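Local coordinates for protein histone-lysine N-methyltransferase family member SUVH9 (Arabidopsis thaliana, PDB 4NJ5) that helps silence genes and transposable elements, apparently without methyltransferase activity, and may bind methylated DNA and recruit RNA polymerase V to chromatin, at residues 362-367 with 374-379; 386-391 with 486-491. All coordinates share one frame; numbering follows the deposited sequence.

Contact 1: 362-367 with 374-379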
ATOM      1  N   ARG A 362      -1.334 -10.930   7.562  1.00 18.59           N
ATOM      2  CA  ARG A 362      -2.334 -11.983   7.447  1.00 22.20           C
ATOM      3  C   ARG A 362      -2.832 -12.065   6.006  1.00 21.94           C
ATOM      4  O   ARG A 362      -3.440 -11.127   5.488  1.00 22.52           O
ATOM      5  CB  ARG A 362      -3.490 -11.748   8.423  1.00 32.39           C
ATOM      6  CG  ARG A 362      -4.371 -12.971   8.661  1.00 41.59           C
ATOM      7  CD  ARG A 362      -5.339 -12.756   9.826  1.00 47.89           C
ATOM      8  NE  ARG A 362      -4.774 -13.142  11.116  1.00 50.85           N
ATOM      9  CZ  ARG A 362      -4.082 -12.329  11.909  1.00 53.95           C
ATOM     10  NH1 ARG A 362      -3.611 -12.774  13.065  1.00 52.71           N
ATOM     11  NH2 ARG A 362      -3.859 -11.072  11.548  1.00 56.60           N
ATOM     12  N   LEU A 363      -2.551 -13.189   5.356  1.00 20.79           N
ATOM     13  CA  LEU A 363      -2.904 -13.367   3.955  1.00 18.78           C
ATOM     14  C   LEU A 363      -3.959 -14.449   3.761  1.00 21.44           C
ATOM     15  O   LEU A 363      -4.214 -15.269   4.650  1.00 20.31           O
ATOM     16  CB  LEU A 363      -1.664 -13.716   3.134  1.00 20.10           C
ATOM     17  CG  LEU A 363      -0.465 -12.781   3.265  1.00 19.79           C
ATOM     18  CD1 LEU A 363       0.714 -13.330   2.472  1.00 16.95           C
ATOM     19  CD2 LEU A 363      -0.832 -11.384   2.799  1.00 21.15           C
ATOM     20  N   GLU A 364      -4.552 -14.450   2.573  1.00 19.78           N
ATOM     21  CA  GLU A 364      -5.628 -15.365   2.240  1.00 20.72           C
ATOM     22  C   GLU A 364      -5.454 -15.902   0.827  1.00 22.14           C
ATOM     23  O   GLU A 364      -5.329 -15.138  -0.134  1.00 25.09           O
ATOM     24  CB  GLU A 364      -6.975 -14.656   2.385  1.00 22.80           C
ATOM     25  CG  GLU A 364      -8.169 -15.440   1.880  1.00 25.09           C
ATOM     26  CD  GLU A 364      -9.486 -14.825   2.324  1.00 28.82           C
ATOM     27  OE1 GLU A 364      -9.817 -14.930   3.528  1.00 26.66           O
ATOM     28  OE2 GLU A 364     -10.186 -14.231   1.475  1.00 26.83           O
ATOM     29  N   VAL A 365      -5.417 -17.224   0.721  1.00 25.14           N
ATOM     30  CA  VAL A 365      -5.387 -17.914  -0.556  1.00 22.83           C
ATOM     31  C   VAL A 365      -6.823 -18.283  -0.880  1.00 25.01           C
ATOM     32  O   VAL A 365      -7.444 -19.063  -0.164  1.00 26.53           O
ATOM     33  CB  VAL A 365      -4.533 -19.191  -0.475  1.00 21.55           C
ATOM     34  CG1 VAL A 365      -4.571 -19.950  -1.796  1.00 22.06           C
ATOM     35  CG2 VAL A 365      -3.105 -18.843  -0.095  1.00 20.58           C
ATOM     36  N   PHE A 366      -7.362 -17.708  -1.944  1.00 22.83           N
ATOM     37  CA  PHE A 366      -8.772 -17.877  -2.243  1.00 23.99           C
ATOM     38  C   PHE A 366      -8.986 -18.461  -3.630  1.00 30.22           C
ATOM     39  O   PHE A 366      -8.216 -18.202  -4.556  1.00 26.90           O
ATOM     40  CB  PHE A 366      -9.510 -16.545  -2.110  1.00 25.10           C
ATOM     41  CG  PHE A 366      -9.106 -15.529  -3.133  1.00 26.06           C
ATOM     42  CD1 PHE A 366      -7.966 -14.764  -2.954  1.00 27.15           C
ATOM     43  CD2 PHE A 366      -9.864 -15.342  -4.277  1.00 25.32           C
ATOM     44  CE1 PHE A 366      -7.586 -13.831  -3.896  1.00 28.84           C
ATOM     45  CE2 PHE A 366      -9.494 -14.410  -5.224  1.00 27.44           C
ATOM     46  CZ  PHE A 366      -8.351 -13.652  -5.033  1.00 30.75           C
ATOM     47  N   ARG A 367     -10.038 -19.259  -3.761  1.00 31.03           N
ATOM     48  CA  ARG A 367     -10.395 -19.853  -5.034  1.00 30.15           C
ATOM     49  C   ARG A 367     -10.908 -18.759  -5.959  1.00 30.85           C
ATOM     50  O   ARG A 367     -11.557 -17.810  -5.515  1.00 28.11           O
ATOM     51  CB  ARG A 367     -11.460 -20.930  -4.826  1.00 39.23           C
ATOM     52  CG  ARG A 367     -11.890 -21.660  -6.088  1.00 42.81           C
ATOM     53  CD  ARG A 367     -10.918 -22.763  -6.470  1.00 44.84           C
ATOM     54  NE  ARG A 367     -11.486 -23.633  -7.495  1.00 48.04           N
ATOM     55  CZ  ARG A 367     -11.299 -23.474  -8.801  1.00 48.58           C
ATOM     56  NH1 ARG A 367     -10.546 -22.480  -9.251  1.00 44.39           N
ATOM     57  NH2 ARG A 367     -11.865 -24.315  -9.660  1.00 50.27           N
ATOM     58  N   GLY A 374      -5.762 -17.469  -5.914  1.00 33.25           N
ATOM     59  CA  GLY A 374      -5.176 -16.146  -5.810  1.00 27.92           C
ATOM     60  C   GLY A 374      -4.834 -15.820  -4.374  1.00 27.06           C
ATOM     61  O   GLY A 374      -5.231 -16.531  -3.457  1.00 21.23           O
ATOM     62  N   VAL A 375      -4.085 -14.745  -4.175  1.00 35.72           N
ATOM     63  CA  VAL A 375      -3.693 -14.338  -2.837  1.00 34.11           C
ATOM     64  C   VAL A 375      -4.069 -12.882  -2.606  1.00 34.44           C
ATOM     65  O   VAL A 375      -3.821 -12.028  -3.456  1.00 37.78           O
ATOM     66  CB  VAL A 375      -2.179 -14.499  -2.627  1.00 21.29           C
ATOM     67  CG1 VAL A 375      -1.784 -14.040  -1.232  1.00 18.17           C
ATOM     68  CG2 VAL A 375      -1.756 -15.944  -2.869  1.00 19.03           C
ATOM     69  N   ARG A 376      -4.677 -12.608  -1.458  1.00 22.24           N
ATOM     70  CA  ARG A 376      -5.007 -11.246  -1.068  1.00 21.22           C
ATOM     71  C   ARG A 376      -4.585 -11.034   0.381  1.00 22.16           C
ATOM     72  O   ARG A 376      -4.380 -11.997   1.113  1.00 20.77           O
ATOM     73  CB  ARG A 376      -6.508 -10.998  -1.219  1.00 24.19           C
ATOM     74  CG  ARG A 376      -7.361 -12.053  -0.528  1.00 31.03           C
ATOM     75  CD  ARG A 376      -8.804 -11.598  -0.358  1.00 32.53           C
ATOM     76  NE  ARG A 376      -9.607 -11.760  -1.566  1.00 28.80           N
ATOM     77  CZ  ARG A 376     -10.496 -12.731  -1.751  1.00 25.81           C
ATOM     78  NH1 ARG A 376     -10.700 -13.640  -0.809  1.00 23.94           N
ATOM     79  NH2 ARG A 376     -11.189 -12.791  -2.880  1.00 24.48           N
ATOM     80  N   SER A 377      -4.456  -9.779   0.797  1.00 24.43           N
ATOM     81  CA  SER A 377      -4.060  -9.471   2.167  1.00 26.22           C
ATOM     82  C   SER A 377      -5.222  -8.917   2.985  1.00 25.79           C
ATOM     83  O   SER A 377      -5.987  -8.089   2.495  1.00 29.66           O
ATOM     84  CB  SER A 377      -2.912  -8.462   2.170  1.00 22.27           C
ATOM     85  OG  SER A 377      -2.647  -8.001   3.483  1.00 23.91           O
ATOM     86  N   LEU A 378      -5.348  -9.366   4.233  1.00 22.54           N
ATOM     87  CA  LEU A 378      -6.339  -8.789   5.141  1.00 24.96           C
ATOM     88  C   LEU A 378      -5.831  -7.461   5.683  1.00 24.34           C
ATOM     89  O   LEU A 378      -6.609  -6.613   6.123  1.00 24.72           O
ATOM     90  CB  LEU A 378      -6.660  -9.724   6.310  1.00 24.83           C
ATOM     91  CG  LEU A 378      -7.004 -11.195   6.055  1.00 31.67           C
ATOM     92  CD1 LEU A 378      -7.621 -11.817   7.297  1.00 34.61           C
ATOM     93  CD2 LEU A 378      -7.925 -11.375   4.868  1.00 28.54           C
ATOM     94  N   ASP A 379      -4.515  -7.288   5.654  1.00 21.99           N
ATOM     95  CA  ASP A 379      -3.899  -6.089   6.201  1.00 21.70           C
ATOM     96  C   ASP A 379      -3.659  -5.063   5.107  1.00 25.89           C
ATOM     97  O   ASP A 379      -3.641  -5.391   3.921  1.00 26.43           O
ATOM     98  CB  ASP A 379      -2.577  -6.433   6.890  1.00 23.26           C
ATOM     99  CG  ASP A 379      -2.731  -7.521   7.941  1.00 25.26           C
ATOM    100  OD1 ASP A 379      -3.805  -7.586   8.575  1.00 19.84           O
ATOM    101  OD2 ASP A 379      -1.780  -8.310   8.130  1.00 25.86           O
TER

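Contact 2: 386-391 with 486-491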
ATOM      1  N   PHE A 386       7.794  -4.997   2.838  1.00 18.58           N
ATOM      2  CA  PHE A 386       8.055  -6.420   2.637  1.00 15.99           C
ATOM      3  C   PHE A 386       6.819  -7.243   2.959  1.00 16.57           C
ATOM      4  O   PHE A 386       6.199  -7.064   4.005  1.00 18.03           O
ATOM      5  CB  PHE A 386       9.229  -6.879   3.504  1.00 18.77           C
ATOM      6  CG  PHE A 386       9.398  -8.379   3.569  1.00 18.92           C
ATOM      7  CD1 PHE A 386       9.753  -9.103   2.444  1.00 17.27           C
ATOM      8  CD2 PHE A 386       9.217  -9.058   4.766  1.00 19.40           C
ATOM      9  CE1 PHE A 386       9.918 -10.484   2.506  1.00 19.46           C
ATOM     10  CE2 PHE A 386       9.382 -10.433   4.837  1.00 23.66           C
ATOM     11  CZ  PHE A 386       9.734 -11.148   3.704  1.00 20.72           C
ATOM     12  N   ILE A 387       6.465  -8.150   2.060  1.00 18.51           N
ATOM     13  CA  ILE A 387       5.285  -8.979   2.255  1.00 23.00           C
ATOM     14  C   ILE A 387       5.684 -10.357   2.781  1.00 24.75           C
ATOM     15  O   ILE A 387       5.357 -10.724   3.911  1.00 26.65           O
ATOM     16  CB  ILE A 387       4.469  -9.099   0.949  1.00 18.17           C
ATOM     17  CG1 ILE A 387       4.018  -7.709   0.488  1.00 22.11           C
ATOM     18  CG2 ILE A 387       3.269 -10.012   1.142  1.00 16.48           C
ATOM     19  CD1 ILE A 387       3.410  -7.677  -0.902  1.00 25.51           C
ATOM     20  N   CYS A 388       6.413 -11.103   1.962  1.00 22.90           N
ATOM     21  CA  CYS A 388       6.833 -12.450   2.309  1.00 22.43           C
ATOM     22  C   CYS A 388       7.879 -12.913   1.313  1.00 23.96           C
ATOM     23  O   CYS A 388       8.090 -12.277   0.278  1.00 22.17           O
ATOM     24  CB  CYS A 388       5.647 -13.405   2.243  1.00 15.78           C
ATOM     25  SG  CYS A 388       4.970 -13.551   0.576  1.00 21.67           S
ATOM     26  N   GLU A 389       8.522 -14.031   1.629  1.00 17.55           N
ATOM     27  CA  GLU A 389       9.447 -14.677   0.714  1.00 15.98           C
ATOM     28  C   GLU A 389       8.640 -15.434  -0.336  1.00 18.61           C
ATOM     29  O   GLU A 389       7.481 -15.785  -0.102  1.00 16.36           O
ATOM     30  CB  GLU A 389      10.348 -15.645   1.496  1.00 19.09           C
ATOM     31  CG  GLU A 389      11.457 -16.307   0.689  1.00 19.52           C
ATOM     32  CD  GLU A 389      12.416 -17.119   1.554  1.00 22.65           C
ATOM     33  OE1 GLU A 389      12.370 -16.972   2.795  1.00 21.14           O
ATOM     34  OE2 GLU A 389      13.217 -17.905   0.995  1.00 20.36           O
ATOM     35  N   TYR A 390       9.240 -15.656  -1.502  1.00 23.52           N
ATOM     36  CA  TYR A 390       8.697 -16.596  -2.478  1.00 23.20           C
ATOM     37  C   TYR A 390       9.417 -17.927  -2.275  1.00 21.00           C
ATOM     38  O   TYR A 390      10.506 -18.134  -2.807  1.00 20.22           O
ATOM     39  CB  TYR A 390       8.896 -16.082  -3.909  1.00 19.02           C
ATOM     40  CG  TYR A 390       8.304 -16.997  -4.959  1.00 18.97           C
ATOM     41  CD1 TYR A 390       9.052 -18.026  -5.517  1.00 19.42           C
ATOM     42  CD2 TYR A 390       6.989 -16.838  -5.381  1.00 19.85           C
ATOM     43  CE1 TYR A 390       8.510 -18.873  -6.468  1.00 23.10           C
ATOM     44  CE2 TYR A 390       6.436 -17.678  -6.329  1.00 18.79           C
ATOM     45  CZ  TYR A 390       7.201 -18.696  -6.870  1.00 24.79           C
ATOM     46  OH  TYR A 390       6.658 -19.536  -7.819  1.00 27.97           O
ATOM     47  N   ALA A 391       8.814 -18.823  -1.498  1.00 17.76           N
ATOM     48  CA  ALA A 391       9.506 -20.029  -1.037  1.00 21.19           C
ATOM     49  C   ALA A 391       9.215 -21.300  -1.843  1.00 24.27           C
ATOM     50  O   ALA A 391       8.064 -21.706  -2.002  1.00 25.47           O
ATOM     51  CB  ALA A 391       9.232 -20.267   0.447  1.00 18.41           C
ATOM     52  N   VAL A 486      14.356 -15.132  -2.749  1.00 17.41           N
ATOM     53  CA  VAL A 486      13.426 -14.333  -3.525  1.00 19.08           C
ATOM     54  C   VAL A 486      12.441 -13.688  -2.561  1.00 18.28           C
ATOM     55  O   VAL A 486      11.629 -14.379  -1.942  1.00 21.18           O
ATOM     56  CB  VAL A 486      12.667 -15.213  -4.544  1.00 27.66           C
ATOM     57  CG1 VAL A 486      11.830 -14.357  -5.480  1.00 22.87           C
ATOM     58  CG2 VAL A 486      13.650 -16.075  -5.333  1.00 26.12           C
ATOM     59  N   MET A 487      12.527 -12.369  -2.415  1.00 17.15           N
ATOM     60  CA  MET A 487      11.684 -11.655  -1.463  1.00 16.86           C
ATOM     61  C   MET A 487      10.720 -10.712  -2.173  1.00 16.17           C
ATOM     62  O   MET A 487      11.106  -9.993  -3.093  1.00 18.18           O
ATOM     63  CB  MET A 487      12.543 -10.883  -0.462  1.00 19.18           C
ATOM     64  CG  MET A 487      13.501 -11.756   0.334  1.00 16.22           C
ATOM     65  SD  MET A 487      12.638 -12.939   1.378  1.00 22.81           S
ATOM     66  CE  MET A 487      13.986 -13.580   2.374  1.00 16.43           C
ATOM     67  N   LEU A 488       9.466 -10.717  -1.739  1.00 15.31           N
ATOM     68  CA  LEU A 488       8.433  -9.936  -2.405  1.00 15.32           C
ATOM     69  C   LEU A 488       8.087  -8.675  -1.633  1.00 15.05           C
ATOM     70  O   LEU A 488       7.993  -8.689  -0.406  1.00 14.85           O
ATOM     71  CB  LEU A 488       7.180 -10.782  -2.619  1.00 15.50           C
ATOM     72  CG  LEU A 488       7.435 -12.087  -3.371  1.00 15.91           C
ATOM     73  CD1 LEU A 488       6.161 -12.897  -3.466  1.00 18.01           C
ATOM     74  CD2 LEU A 488       7.999 -11.804  -4.756  1.00 16.32           C
ATOM     75  N   PHE A 489       7.900  -7.583  -2.366  1.00 20.24           N
ATOM     76  CA  PHE A 489       7.573  -6.305  -1.755  1.00 18.51           C
ATOM     77  C   PHE A 489       6.357  -5.694  -2.429  1.00 21.12           C
ATOM     78  O   PHE A 489       6.193  -5.803  -3.643  1.00 21.71           O
ATOM     79  CB  PHE A 489       8.751  -5.336  -1.877  1.00 17.51           C
ATOM     80  CG  PHE A 489       9.973  -5.753  -1.106  1.00 17.67           C
ATOM     81  CD1 PHE A 489      10.814  -6.746  -1.590  1.00 15.16           C
ATOM     82  CD2 PHE A 489      10.294  -5.134   0.090  1.00 17.17           C
ATOM     83  CE1 PHE A 489      11.941  -7.124  -0.886  1.00 15.19           C
ATOM     84  CE2 PHE A 489      11.427  -5.509   0.802  1.00 17.97           C
ATOM     85  CZ  PHE A 489      12.250  -6.505   0.312  1.00 15.09           C
ATOM     86  N   ALA A 490       5.508  -5.043  -1.641  1.00 19.23           N
ATOM     87  CA  ALA A 490       4.396  -4.283  -2.190  1.00 15.65           C
ATOM     88  C   ALA A 490       4.949  -3.115  -2.994  1.00 17.90           C
ATOM     89  O   ALA A 490       5.810  -2.378  -2.520  1.00 19.55           O
ATOM     90  CB  ALA A 490       3.492  -3.785  -1.079  1.00 15.64           C
ATOM     91  N   ALA A 491       4.458  -2.950  -4.215  1.00 16.53           N
ATOM     92  CA  ALA A 491       4.948  -1.889  -5.087  1.00 23.03           C
ATOM     93  C   ALA A 491       4.172  -0.585  -4.902  1.00 22.94           C
ATOM     94  O   ALA A 491       4.636   0.483  -5.303  1.00 21.83           O
ATOM     95  CB  ALA A 491       4.910  -2.337  -6.540  1.00 17.71           C
TER
HETATM   96  O   HOH W   1      13.313 -17.428  -1.658  1.00 11.51           O

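Contact 1: 362-367 with 374-379
Gly-374 and Phe-366 pair through two backbone hydrogen bonds beside the connecting loop of an antiparallel beta hairpin in the SET region. Gly-374 CA lies over one face of the Phe-366 ring, 4.2 Å from its centroid, a CH-pi contact so close that a CB there would run into the ring. Next, Val-375 faces Val-365 across a non-hydrogen-bonded pair, with Val-375 CG2 4.2 Å from Val-365 CG2.

Arg-376 turns to the same sheet face as Phe-366. Its CG sits between backbone N and carbonyl carbon (chi1 51°) and its chain bends at chi3, which brings the guanidinium over the opposite ring face. The planes are only 13° apart and Arg-376 CZ stands 3.5 Å from the ring centroid: a stacked cation-pi pair. Arg-376 NH1 also forms a salt bridge with Glu-364 OE2, modelled doubtfully short; Arg-246 shares that oxygen and Tyr-250 holds OE1. An alanine in place of Phe-366 would probably leave the guanidinium without its stacking surface, free to swing about the salt bridge, and open a gap above Gly-374.

Ser-377 CB meets Leu-363 CD2 at 3.6 Å. Leu-378 N bonds to Arg-362 O, while Leu-378 CD1 packs 3.5 Å from Arg-362 CD. Asp-379 OD2 accepts a hydrogen bond from Arg-362 N, 2.7 Å away and above the carboxylate plane, and OD1 salt-bridges Lys-239.

Strand 363-367 is flanked on its other side by strand 264-267, through Tyr-265 and Phe-267, while Lys-239 of helix 228-240 touches Arg-362 and Leu-378.

Contact 2: 386-391 with 486-491
Ile-387 and Cys-388 both stand opposite Leu-488, a beta bulge in an otherwise antiparallel pairing of two SET-region strands. Ile-387 N donates to Leu-488 O at 3.0 Å, and Leu-488 N donates a hydrogen bond to Cys-388 O. The extra residue resets the register, so Phe-386 pairs with Phe-489 and Glu-389 with Met-487, all four on one face.

There the edge of the Phe-386 ring points at the face of Phe-489, planes 60° apart. Met-487, bent at chi2 (-64°), lays SD obliquely beside the Phe-386 ring, 3.8 Å from Phe-386 CE1, and 3.5 Å from Glu-389 CB. From within the bulge Ile-387 CD1 packs against Ala-490 CB, and Tyr-390 CB packs 3.7 Å from Val-486 CG1.

Further out, strand 469-475 runs along the far side of strand 485-490 and sets Val-471 against Val-486 and Leu-488. Thr-355 touches Phe-386 and Met-487, and Phe-416 meets the Tyr-390 ring edge-to-face. The buried Glu-389 carboxylate is held at OE2 by a salt bridge from Arg-485 and by Thr-285 N. A water 2.7 Å from that same Glu-389 OE2 accepts the N-H of Val-486, 2.7 Å from Val-486 N.

Overall arrangement
Both contacts pair antiparallel strands of the SET region, in separate sheets whose contact centres lie about 14 Å apart. Contact 1 closes a local hairpin with a short connection; contact 2 brings together strands separated by more than ninety residues. Strand 373-377 leads along the chain to strand 386-389, and each is outermost in its sheet within the chain. Contact 2 is wholly buried, and its chemistry is mostly aromatic, sulfur and aliphatic, with one buried carboxylate paired with Arg-485 and linked to a water. Contact 1 is buried on its valine side but partly exposed at its arginines and phenylalanine, and there charge and cation-pi stacking dominate. Neither lies near the zinc cluster.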